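PDB 5I1V: CrmK from Actinoalloteichus sp. WH1-2216-6, which is a flavoenzyme with covalently bound FAD that acts as an oxidase in recycling shunt products during caerulomycin biosynthesis. Local coordinates for residues A[121-126]-A[324-329]; A[139-144]-A[218-223]; A[264-269]-A[278-283]. All blocks are in the same frame, centred on the assembly; numbering follows the deposited sequence. Where two conformers were deposited one is given.

Interaction 1: A[121-126]-A[324-329]; sequences GGFCMG and QLLAIP. With FAD (flavin-adenine dinucleotide), chain E.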
loop_
_atom_site.group_PDB
_atom_site.type_symbol
_atom_site.label_atom_id
_atom_site.label_comp_id
_atom_site.label_asym_id
_atom_site.label_seq_id
_atom_site.Cartn_x
_atom_site.Cartn_y
_atom_site.Cartn_z
ATOM N N GLY A 121 -1.460 -13.593 10.203
ATOM C CA GLY A 121 -0.398 -12.662 10.486
ATOM C C GLY A 121 -1.089 -11.323 10.685
ATOM O O GLY A 121 -2.303 -11.251 10.748
ATOM N N GLY A 122 -0.330 -10.263 10.724
ATOM C CA GLY A 122 -0.895 -8.973 11.116
ATOM C C GLY A 122 -1.597 -8.210 10.020
ATOM O O GLY A 122 -1.619 -8.626 8.851
ATOM N N PHE A 123 -2.129 -7.058 10.427
ATOM C CA PHE A 123 -2.872 -6.196 9.559
ATOM C C PHE A 123 -2.063 -4.998 9.049
ATOM O O PHE A 123 -2.659 -3.993 8.667
ATOM C CB PHE A 123 -4.195 -5.736 10.236
ATOM C CG PHE A 123 -4.032 -4.986 11.556
ATOM C CD1 PHE A 123 -3.748 -3.623 11.584
ATOM C CD2 PHE A 123 -4.241 -5.633 12.775
ATOM C CE1 PHE A 123 -3.634 -2.940 12.792
ATOM C CE2 PHE A 123 -4.117 -4.953 13.988
ATOM C CZ PHE A 123 -3.815 -3.605 13.994
ATOM N N CYS A 124 -0.729 -5.053 9.024
ATOM C CA CYS A 124 -0.033 -3.925 8.417
ATOM C C CYS A 124 0.777 -4.321 7.170
ATOM O O CYS A 124 1.543 -5.278 7.196
ATOM C CB CYS A 124 0.803 -3.175 9.436
ATOM S SG CYS A 124 -0.074 -2.530 10.921
ATOM N N MET A 125 0.597 -3.542 6.100
ATOM C CA MET A 125 0.942 -3.953 4.744
ATOM C C MET A 125 2.408 -4.134 4.491
ATOM O O MET A 125 2.801 -5.090 3.806
ATOM C CB MET A 125 0.418 -2.922 3.743
ATOM C CG MET A 125 -1.084 -3.026 3.552
ATOM S SD MET A 125 -1.579 -4.649 2.906
ATOM C CE MET A 125 -0.764 -4.517 1.289
ATOM N N GLY A 126 3.214 -3.234 5.067
ATOM C CA GLY A 126 4.630 -3.212 4.817
ATOM C C GLY A 126 5.506 -3.991 5.803
ATOM O O GLY A 126 6.720 -3.927 5.707
ATOM N N GLN A 324 -7.893 -5.999 3.718
ATOM C CA GLN A 324 -7.273 -4.835 3.110
ATOM C C GLN A 324 -7.980 -3.541 3.594
ATOM O O GLN A 324 -7.344 -2.496 3.724
ATOM C CB GLN A 324 -7.291 -4.946 1.584
ATOM C CG GLN A 324 -6.286 -5.997 1.050
ATOM C CD GLN A 324 -6.394 -6.219 -0.428
ATOM O OE1 GLN A 324 -7.349 -5.811 -1.035
ATOM N NE2 GLN A 324 -5.435 -6.948 -1.008
ATOM N N LEU A 325 -9.262 -3.622 3.864
ATOM C CA LEU A 325 -10.018 -2.419 4.317
ATOM C C LEU A 325 -9.468 -1.934 5.655
ATOM O O LEU A 325 -9.319 -0.726 5.876
ATOM C CB LEU A 325 -11.511 -2.734 4.450
ATOM C CG LEU A 325 -12.450 -1.614 4.934
ATOM C CD1 LEU A 325 -12.563 -0.472 3.938
ATOM C CD2 LEU A 325 -13.826 -2.211 5.176
ATOM N N LEU A 326 -9.144 -2.883 6.523
ATOM C CA LEU A 326 -8.609 -2.606 7.856
ATOM C C LEU A 326 -7.084 -2.458 7.930
ATOM O O LEU A 326 -6.567 -1.948 8.918
ATOM C CB LEU A 326 -9.104 -3.701 8.808
ATOM C CG LEU A 326 -8.451 -4.012 10.164
ATOM C CD1 LEU A 326 -9.412 -4.860 10.967
ATOM C CD2 LEU A 326 -7.177 -4.818 10.056
ATOM N N ALA A 327 -6.368 -2.874 6.891
ATOM C CA ALA A 327 -4.916 -2.813 6.864
ATOM C C ALA A 327 -4.410 -1.387 6.905
ATOM O O ALA A 327 -5.074 -0.474 6.413
ATOM C CB ALA A 327 -4.370 -3.471 5.628
ATOM N N ILE A 328 -3.209 -1.228 7.458
ATOM C CA ILE A 328 -2.520 0.049 7.476
ATOM C C ILE A 328 -1.614 0.192 6.240
ATOM O O ILE A 328 -0.743 -0.673 5.944
ATOM C CB ILE A 328 -1.765 0.282 8.820
ATOM C CG1 ILE A 328 -2.772 0.697 9.899
ATOM C CG2 ILE A 328 -0.717 1.388 8.704
ATOM C CD1 ILE A 328 -3.326 -0.472 10.651
ATOM N N PRO A 329 -1.831 1.265 5.492
ATOM C CA PRO A 329 -1.070 1.504 4.273
ATOM C C PRO A 329 0.402 1.696 4.532
ATOM O O PRO A 329 0.801 2.281 5.548
ATOM C CB PRO A 329 -1.637 2.819 3.727
ATOM C CG PRO A 329 -2.866 3.124 4.504
ATOM C CD PRO A 329 -2.875 2.295 5.744
HETATM P PA FAD E . 12.611 -4.655 10.853
HETATM O O1A FAD E . 12.639 -3.251 11.403
HETATM O O2A FAD E . 13.280 -4.849 9.524
HETATM O O5B FAD E . 13.197 -5.660 11.908
HETATM C C5B FAD E . 12.618 -5.860 13.193
HETATM C C4B FAD E . 13.646 -6.548 14.102
HETATM O O4B FAD E . 13.827 -7.881 13.584
HETATM C C3B FAD E . 15.043 -5.970 14.156
HETATM O O3B FAD E . 15.630 -6.340 15.391
HETATM C C2B FAD E . 15.763 -6.688 13.049
HETATM O O2B FAD E . 17.192 -6.611 13.022
HETATM C C1B FAD E . 15.149 -8.090 13.147
HETATM N N9A FAD E . 15.067 -8.755 11.823
HETATM C C8A FAD E . 14.515 -8.300 10.657
HETATM N N7A FAD E . 14.764 -9.190 9.642
HETATM C C5A FAD E . 15.450 -10.172 10.188
HETATM C C6A FAD E . 15.976 -11.404 9.655
HETATM N N6A FAD E . 15.736 -11.657 8.383
HETATM N N1A FAD E . 16.653 -12.193 10.495
HETATM C C2A FAD E . 16.885 -11.864 11.783
HETATM N N3A FAD E . 16.373 -10.753 12.374
HETATM C C4A FAD E . 15.712 -9.886 11.566
HETATM N N1 FAD E . 2.811 -7.229 14.528
HETATM C C2 FAD E . 1.806 -8.124 14.672
HETATM O O2 FAD E . 2.013 -9.202 15.241
HETATM N N3 FAD E . 0.554 -7.903 14.215
HETATM C C4 FAD E . 0.169 -6.782 13.618
HETATM O O4 FAD E . -0.993 -6.647 13.181
HETATM C C4X FAD E . 1.180 -5.757 13.402
HETATM N N5 FAD E . 0.861 -4.582 12.795
HETATM C C5X FAD E . 1.844 -3.710 12.523
HETATM C C6 FAD E . 1.571 -2.575 11.759
HETATM C C7 FAD E . 2.536 -1.618 11.448
HETATM C C7M FAD E . 2.158 -0.401 10.595
HETATM C C8 FAD E . 3.900 -1.858 11.967
HETATM C C8M FAD E . 5.011 -0.876 11.711
HETATM C C9 FAD E . 4.203 -2.983 12.742
HETATM C C9A FAD E . 3.219 -3.926 13.037
HETATM N N10 FAD E . 3.495 -5.072 13.792
HETATM C C10 FAD E . 2.510 -6.028 13.954
HETATM C "C1'" FAD E . 4.749 -5.225 14.530
HETATM C "C2'" FAD E . 5.743 -5.998 13.725
HETATM O "O2'" FAD E . 5.442 -7.375 13.840
HETATM C "C3'" FAD E . 7.151 -5.719 14.132
HETATM O "O3'" FAD E . 7.402 -4.294 13.985
HETATM C "C4'" FAD E . 8.153 -6.566 13.318
HETATM O "O4'" FAD E . 9.312 -6.754 14.129
HETATM C "C5'" FAD E . 8.500 -5.879 12.012
HETATM O "O5'" FAD E . 9.353 -6.746 11.265
HETATM P P FAD E . 10.124 -6.072 10.054
HETATM O O1P FAD E . 9.182 -5.300 9.205
HETATM O O2P FAD E . 11.002 -7.089 9.395
HETATM O O3P FAD E . 11.060 -5.005 10.836
HETATM O O HOH W 1 2.157 -1.049 6.574
#
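The F123 ring carries FAD O4 over one face, off toward the rim and 3.4 Å from CD2, while at its edge, in plane, I328 CD1 lies 3.3 Å from F123 CE1. L326 CD2 approaches obliquely, its side chain crossing that of F123 at nearly a right angle. F123 takes the crowded rotamer, CG between backbone N and carbonyl carbon (chi1 59°), which leaves its ring alongside I328, pointing the same way. F123 N also donates to FAD O4 (3.0 Å), so one residue grips this oxygen with its backbone and meets it with the rim of a ring face. The backbones run in the same sense and meet in a single bridge: I328 N donates to F123 O (3.1 Å), nearly along the C=O axis, and M125 N donates to I328 O (3.2 Å). Water 1 gives a second hydrogen bond to I328 O and accepts one from G126 N. M125, bent at chi2 and chi3, lays CG against A327 CB. An alanine in place of F123 removes the ring and would probably loosen the packing against L326 and I328 and the contact with FAD O4, while the backbone bond could remain. C124 SG is bonded to FAD C6 (1.8 Å), and H64 is the other covalent FAD residue; this doubly tethered flavin is characteristic of many berberine bridge enzyme-like oxidases.

Interaction 2: A[139-144]-A[218-223]; sequences GPLSRL and RPPASF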
loop_
_atom_site.group_PDB
_atom_site.type_symbol
_atom_site.label_atom_id
_atom_site.label_comp_id
_atom_site.label_asym_id
_atom_site.label_seq_id
_atom_site.Cartn_x
_atom_site.Cartn_y
_atom_site.Cartn_z
ATOM N N GLY A 139 -2.895 -11.513 14.169
ATOM C CA GLY A 139 -3.811 -10.582 13.582
ATOM C C GLY A 139 -5.261 -11.006 13.646
ATOM O O GLY A 139 -5.641 -11.809 14.497
ATOM N N PRO A 140 -6.098 -10.388 12.803
ATOM C CA PRO A 140 -7.547 -10.549 12.943
ATOM C C PRO A 140 -8.053 -11.962 12.871
ATOM O O PRO A 140 -9.100 -12.253 13.442
ATOM C CB PRO A 140 -8.117 -9.694 11.810
ATOM C CG PRO A 140 -7.120 -8.621 11.630
ATOM C CD PRO A 140 -5.772 -9.260 11.911
ATOM N N LEU A 141 -7.351 -12.863 12.202
ATOM C CA LEU A 141 -7.811 -14.244 12.158
ATOM C C LEU A 141 -7.222 -15.091 13.309
ATOM O O LEU A 141 -7.462 -16.293 13.349
ATOM C CB LEU A 141 -7.461 -14.908 10.812
ATOM C CG LEU A 141 -8.101 -14.295 9.536
ATOM C CD1 LEU A 141 -7.714 -15.034 8.250
ATOM C CD2 LEU A 141 -9.615 -14.338 9.694
ATOM N N SER A 142 -6.468 -14.504 14.228
ATOM C CA SER A 142 -5.803 -15.361 15.237
ATOM C C SER A 142 -6.827 -16.066 16.156
ATOM O O SER A 142 -6.578 -17.174 16.574
ATOM C CB SER A 142 -4.786 -14.575 16.061
ATOM O OG SER A 142 -3.670 -14.216 15.246
ATOM N N ARG A 143 -7.960 -15.426 16.489
ATOM C CA ARG A 143 -9.004 -16.166 17.248
ATOM C C ARG A 143 -9.458 -17.477 16.627
ATOM O O ARG A 143 -9.721 -18.443 17.333
ATOM C CB ARG A 143 -10.194 -15.254 17.559
ATOM C CG ARG A 143 -9.762 -14.267 18.581
ATOM C CD ARG A 143 -10.552 -13.002 18.550
ATOM N NE ARG A 143 -11.978 -13.178 18.816
ATOM C CZ ARG A 143 -12.545 -13.145 20.026
ATOM N NH1 ARG A 143 -11.812 -13.026 21.136
ATOM N NH2 ARG A 143 -13.868 -13.266 20.124
ATOM N N LEU A 144 -9.505 -17.503 15.310
ATOM C CA LEU A 144 -9.923 -18.664 14.559
ATOM C C LEU A 144 -8.761 -19.575 14.217
ATOM O O LEU A 144 -8.944 -20.781 14.210
ATOM C CB LEU A 144 -10.630 -18.246 13.265
ATOM C CG LEU A 144 -12.016 -17.627 13.530
ATOM C CD1 LEU A 144 -12.576 -16.913 12.304
ATOM C CD2 LEU A 144 -13.019 -18.653 14.054
ATOM N N ARG A 218 -7.935 -22.284 4.819
ATOM C CA ARG A 218 -8.713 -21.427 3.952
ATOM C C ARG A 218 -9.414 -20.460 4.848
ATOM O O ARG A 218 -10.113 -20.903 5.733
ATOM C CB ARG A 218 -9.780 -22.244 3.216
ATOM C CG ARG A 218 -9.236 -23.070 2.081
ATOM C CD ARG A 218 -10.379 -23.706 1.309
ATOM N NE ARG A 218 -10.005 -25.075 0.988
ATOM C CZ ARG A 218 -9.243 -25.426 -0.041
ATOM N NH1 ARG A 218 -8.773 -24.497 -0.871
ATOM N NH2 ARG A 218 -8.940 -26.713 -0.235
ATOM N N PRO A 219 -9.275 -19.146 4.621
ATOM C CA PRO A 219 -10.058 -18.265 5.522
ATOM C C PRO A 219 -11.560 -18.354 5.212
ATOM O O PRO A 219 -11.939 -18.939 4.190
ATOM C CB PRO A 219 -9.528 -16.893 5.181
ATOM C CG PRO A 219 -9.167 -16.985 3.709
ATOM C CD PRO A 219 -8.689 -18.403 3.502
ATOM N N PRO A 220 -12.417 -17.778 6.071
ATOM C CA PRO A 220 -13.857 -17.684 5.748
ATOM C C PRO A 220 -14.056 -16.868 4.463
ATOM O O PRO A 220 -13.294 -15.957 4.198
ATOM C CB PRO A 220 -14.432 -16.959 6.961
ATOM C CG PRO A 220 -13.471 -17.305 8.064
ATOM C CD PRO A 220 -12.135 -17.210 7.399
ATOM N N ALA A 221 -15.008 -17.229 3.632
ATOM C CA ALA A 221 -15.111 -16.580 2.328
ATOM C C ALA A 221 -15.496 -15.103 2.452
ATOM O O ALA A 221 -15.031 -14.298 1.689
ATOM C CB ALA A 221 -16.095 -17.326 1.436
ATOM N N SER A 222 -16.322 -14.756 3.431
ATOM C CA SER A 222 -16.768 -13.370 3.544
ATOM C C SER A 222 -17.238 -13.092 4.942
ATOM O O SER A 222 -17.470 -14.042 5.709
ATOM C CB SER A 222 -17.817 -13.015 2.493
ATOM O OG SER A 222 -19.076 -13.445 2.855
ATOM N N PHE A 223 -17.277 -11.790 5.252
ATOM C CA PHE A 223 -17.462 -11.251 6.575
ATOM C C PHE A 223 -18.501 -10.141 6.564
ATOM O O PHE A 223 -18.574 -9.357 5.612
ATOM C CB PHE A 223 -16.165 -10.607 7.067
ATOM C CG PHE A 223 -15.155 -11.601 7.517
ATOM C CD1 PHE A 223 -14.474 -12.338 6.600
ATOM C CD2 PHE A 223 -14.921 -11.825 8.865
ATOM C CE1 PHE A 223 -13.567 -13.306 6.994
ATOM C CE2 PHE A 223 -14.019 -12.781 9.265
ATOM C CZ PHE A 223 -13.336 -13.523 8.325
#
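L141 works as a two-pronged fork set against two prolines and a phenylalanine. With CG anti to the carbonyl carbon (chi1 -62°) and the chain extended beyond it (chi2 -179°), its side chain leaves the backbone toward 218-223 and its two methyls divide the partners. CD1 meets the P219 ring at CB, 4.0 Å away, the two side chains crossing obliquely. CD2 takes the other branch and reaches the tip of F223, 4.0 Å from CZ, with the leucine slanting across the aromatic side chain; it also comes to 4.5 Å from P220 CD. One residue along the helix's first turn from R143, L144 points the same general way and sets its CD1 4.4 Å from P220 CG, a looser touch. No hydrogen bond joins the segments, so the contact rests on these apolar surfaces alone. The fork is presented by a type I turn from G139 to S142, closed by S142 N donating to G139 O (2.8 Å). A second bond tightens it: G139 N gives a nearly straight hydrogen bond to S142 OG (3.0 Å, 170°), and that hydroxyl is also bonded to G146 O. W319, at the start of helix 319-326, packs on both L141 and P219, as does T118. F223, the second residue of strand 222-231, leans on Q283 and P285 of strand 277-285, so the turn leading into helix 142-145 packs against the start of an inner strand of the eight-stranded sheet, beside helix 319-326.

Interaction 3: A[264-269]-A[278-283]; sequences LYALLE and LAMHAQ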
loop_
_atom_site.group_PDB
_atom_site.type_symbol
_atom_site.label_atom_id
_atom_site.label_comp_id
_atom_site.label_asym_id
_atom_site.label_seq_id
_atom_site.Cartn_x
_atom_site.Cartn_y
_atom_site.Cartn_z
ATOM N N LEU A 264 -16.215 -13.520 16.007
ATOM C CA LEU A 264 -16.291 -12.065 15.989
ATOM C C LEU A 264 -14.995 -11.441 16.536
ATOM O O LEU A 264 -14.612 -11.651 17.681
ATOM C CB LEU A 264 -17.534 -11.594 16.733
ATOM C CG LEU A 264 -18.090 -10.188 16.532
ATOM C CD1 LEU A 264 -19.470 -10.056 17.172
ATOM C CD2 LEU A 264 -17.136 -9.158 17.099
ATOM N N TYR A 265 -14.328 -10.673 15.683
ATOM C CA TYR A 265 -13.077 -9.980 16.020
ATOM C C TYR A 265 -13.374 -8.492 16.037
ATOM O O TYR A 265 -13.933 -7.954 15.084
ATOM C CB TYR A 265 -12.016 -10.249 14.937
ATOM C CG TYR A 265 -10.834 -9.309 15.013
ATOM C CD1 TYR A 265 -9.862 -9.464 16.009
ATOM C CD2 TYR A 265 -10.691 -8.255 14.115
ATOM C CE1 TYR A 265 -8.795 -8.604 16.110
ATOM C CE2 TYR A 265 -9.634 -7.365 14.224
ATOM C CZ TYR A 265 -8.686 -7.552 15.229
ATOM O OH TYR A 265 -7.610 -6.694 15.322
ATOM N N ALA A 266 -12.953 -7.820 17.089
ATOM C CA ALA A 266 -13.160 -6.380 17.158
ATOM C C ALA A 266 -11.983 -5.626 17.734
ATOM O O ALA A 266 -11.273 -6.138 18.620
ATOM C CB ALA A 266 -14.412 -6.099 17.949
ATOM N N LEU A 267 -11.780 -4.412 17.222
ATOM C CA LEU A 267 -10.744 -3.530 17.706
ATOM C C LEU A 267 -11.361 -2.173 18.054
ATOM O O LEU A 267 -12.002 -1.555 17.220
ATOM C CB LEU A 267 -9.678 -3.363 16.644
ATOM C CG LEU A 267 -8.415 -2.604 17.048
ATOM C CD1 LEU A 267 -7.147 -3.147 16.391
ATOM C CD2 LEU A 267 -8.543 -1.158 16.669
ATOM N N LEU A 268 -11.107 -1.714 19.272
ATOM C CA LEU A 268 -11.604 -0.427 19.754
ATOM C C LEU A 268 -10.424 0.556 19.806
ATOM O O LEU A 268 -9.455 0.293 20.458
ATOM C CB LEU A 268 -12.164 -0.618 21.134
ATOM C CG LEU A 268 -12.683 0.647 21.815
ATOM C CD1 LEU A 268 -13.820 1.272 21.016
ATOM C CD2 LEU A 268 -13.092 0.237 23.220
ATOM N N GLU A 269 -10.492 1.665 19.091
ATOM C CA GLU A 269 -9.399 2.623 19.087
ATOM C C GLU A 269 -9.864 3.827 19.879
ATOM O O GLU A 269 -10.769 4.545 19.449
ATOM C CB GLU A 269 -9.064 3.100 17.690
ATOM C CG GLU A 269 -8.612 2.022 16.745
ATOM C CD GLU A 269 -8.069 2.581 15.429
ATOM O OE1 GLU A 269 -8.742 2.388 14.392
ATOM O OE2 GLU A 269 -6.976 3.223 15.442
ATOM N N LEU A 278 -13.899 8.274 19.051
ATOM C CA LEU A 278 -13.419 6.899 19.297
ATOM C C LEU A 278 -13.906 6.086 18.125
ATOM O O LEU A 278 -14.896 6.443 17.530
ATOM C CB LEU A 278 -14.043 6.290 20.540
ATOM C CG LEU A 278 -13.574 6.563 21.975
ATOM C CD1 LEU A 278 -12.606 7.688 22.154
ATOM C CD2 LEU A 278 -14.742 6.732 22.922
ATOM N N ALA A 279 -13.201 5.000 17.755
ATOM C CA ALA A 279 -13.574 4.271 16.569
ATOM C C ALA A 279 -13.484 2.780 16.881
ATOM O O ALA A 279 -12.657 2.362 17.669
ATOM C CB ALA A 279 -12.636 4.623 15.423
ATOM N N MET A 280 -14.372 1.987 16.321
ATOM C CA MET A 280 -14.232 0.551 16.432
ATOM C C MET A 280 -14.536 -0.109 15.111
ATOM O O MET A 280 -15.413 0.345 14.375
ATOM C CB MET A 280 -15.127 -0.009 17.525
ATOM C CG MET A 280 -15.209 -1.532 17.494
ATOM S SD MET A 280 -16.316 -2.126 18.748
ATOM C CE MET A 280 -17.829 -1.987 17.824
ATOM N N HIS A 281 -13.775 -1.163 14.801
ATOM C CA HIS A 281 -14.178 -2.033 13.711
ATOM C C HIS A 281 -14.367 -3.445 14.229
ATOM O O HIS A 281 -13.672 -3.906 15.130
ATOM C CB HIS A 281 -13.218 -1.989 12.521
ATOM C CG HIS A 281 -11.816 -2.360 12.861
ATOM N ND1 HIS A 281 -10.844 -1.418 13.100
ATOM C CD2 HIS A 281 -11.227 -3.564 13.030
ATOM C CE1 HIS A 281 -9.705 -2.025 13.381
ATOM N NE2 HIS A 281 -9.908 -3.328 13.339
ATOM N N ALA A 282 -15.386 -4.100 13.694
ATOM C CA ALA A 282 -15.700 -5.461 14.039
ATOM C C ALA A 282 -16.091 -6.239 12.811
ATOM O O ALA A 282 -16.603 -5.661 11.815
ATOM C CB ALA A 282 -16.788 -5.513 15.082
ATOM N N GLN A 283 -15.796 -7.541 12.853
ATOM C CA GLN A 283 -16.054 -8.420 11.749
ATOM C C GLN A 283 -16.384 -9.780 12.268
ATOM O O GLN A 283 -15.914 -10.168 13.304
ATOM C CB GLN A 283 -14.837 -8.489 10.775
ATOM C CG GLN A 283 -13.582 -9.070 11.396
ATOM C CD GLN A 283 -12.319 -9.042 10.546
ATOM O OE1 GLN A 283 -11.892 -8.026 10.076
ATOM N NE2 GLN A 283 -11.694 -10.185 10.398
HETATM O O HOH W 2 -7.259 -5.104 13.431
HETATM O O HOH W 3 -11.307 0.963 14.878
#
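H281 leaves its strand with CG in the crowded position between backbone N and carbonyl carbon (chi1 58°), which swings the ring from CB across to the neighbouring strand, alongside L267 and pointing the same way. Beyond CG, CD2 comes to 3.9 Å from L267 CB. CE1 rests 3.6 Å from L267 CD2, and NE2 sits closer still, 3.3 Å from L267 CB, while L267 O lies over one ring face near the rim. At the edge NE2 is hydrogen-bonded to in-plane water 2 (3.2 Å), which also binds Y265 OH at only 2.5 Å. On the other nitrogen, ND1 shares water 3 (3.0 Å) with E269, that water donating to E269 OE1 (3.0 Å). The strands of this beta hairpin run antiparallel at 172°, with three hydrogen-bonded pairs, Y265 with Q283, L267 with H281 and E269 with A279; in the middle pair, L267 N donates to H281 O (2.9 Å). A266, L268, M280 and A282 occupy the other face, where helix 291-303 packs on M280. H281 has two conformers, of which this is one. Both ring nitrogens are thus hydrogen-bonded to water, and E269, linked to ND1 through water and close to the like-charged E376, might favour a protonated imidazole, unless the two acids share a proton.

Overall arrangement
Along the chain, interaction 1 closes a long loop, within which interaction 2 and then interaction 3 follow in series. Their centres lie 14 to 15 Å apart and their side chains touch one another between flavin and sheet. P140 of interaction 2 packs on F123 and L326 of interaction 1 and on Y265 and Q283 of interaction 3. Helix 319-326 supplies L326 to the first contact and W319 to the side of the second. Interactions 2 and 3 meet in the eight-stranded antiparallel sheet, where strands 222-231 and 277-285 are neighbours. Together they join the FAD-binding region to this sheet, with the Y265 side chain about 7 Å from FAD.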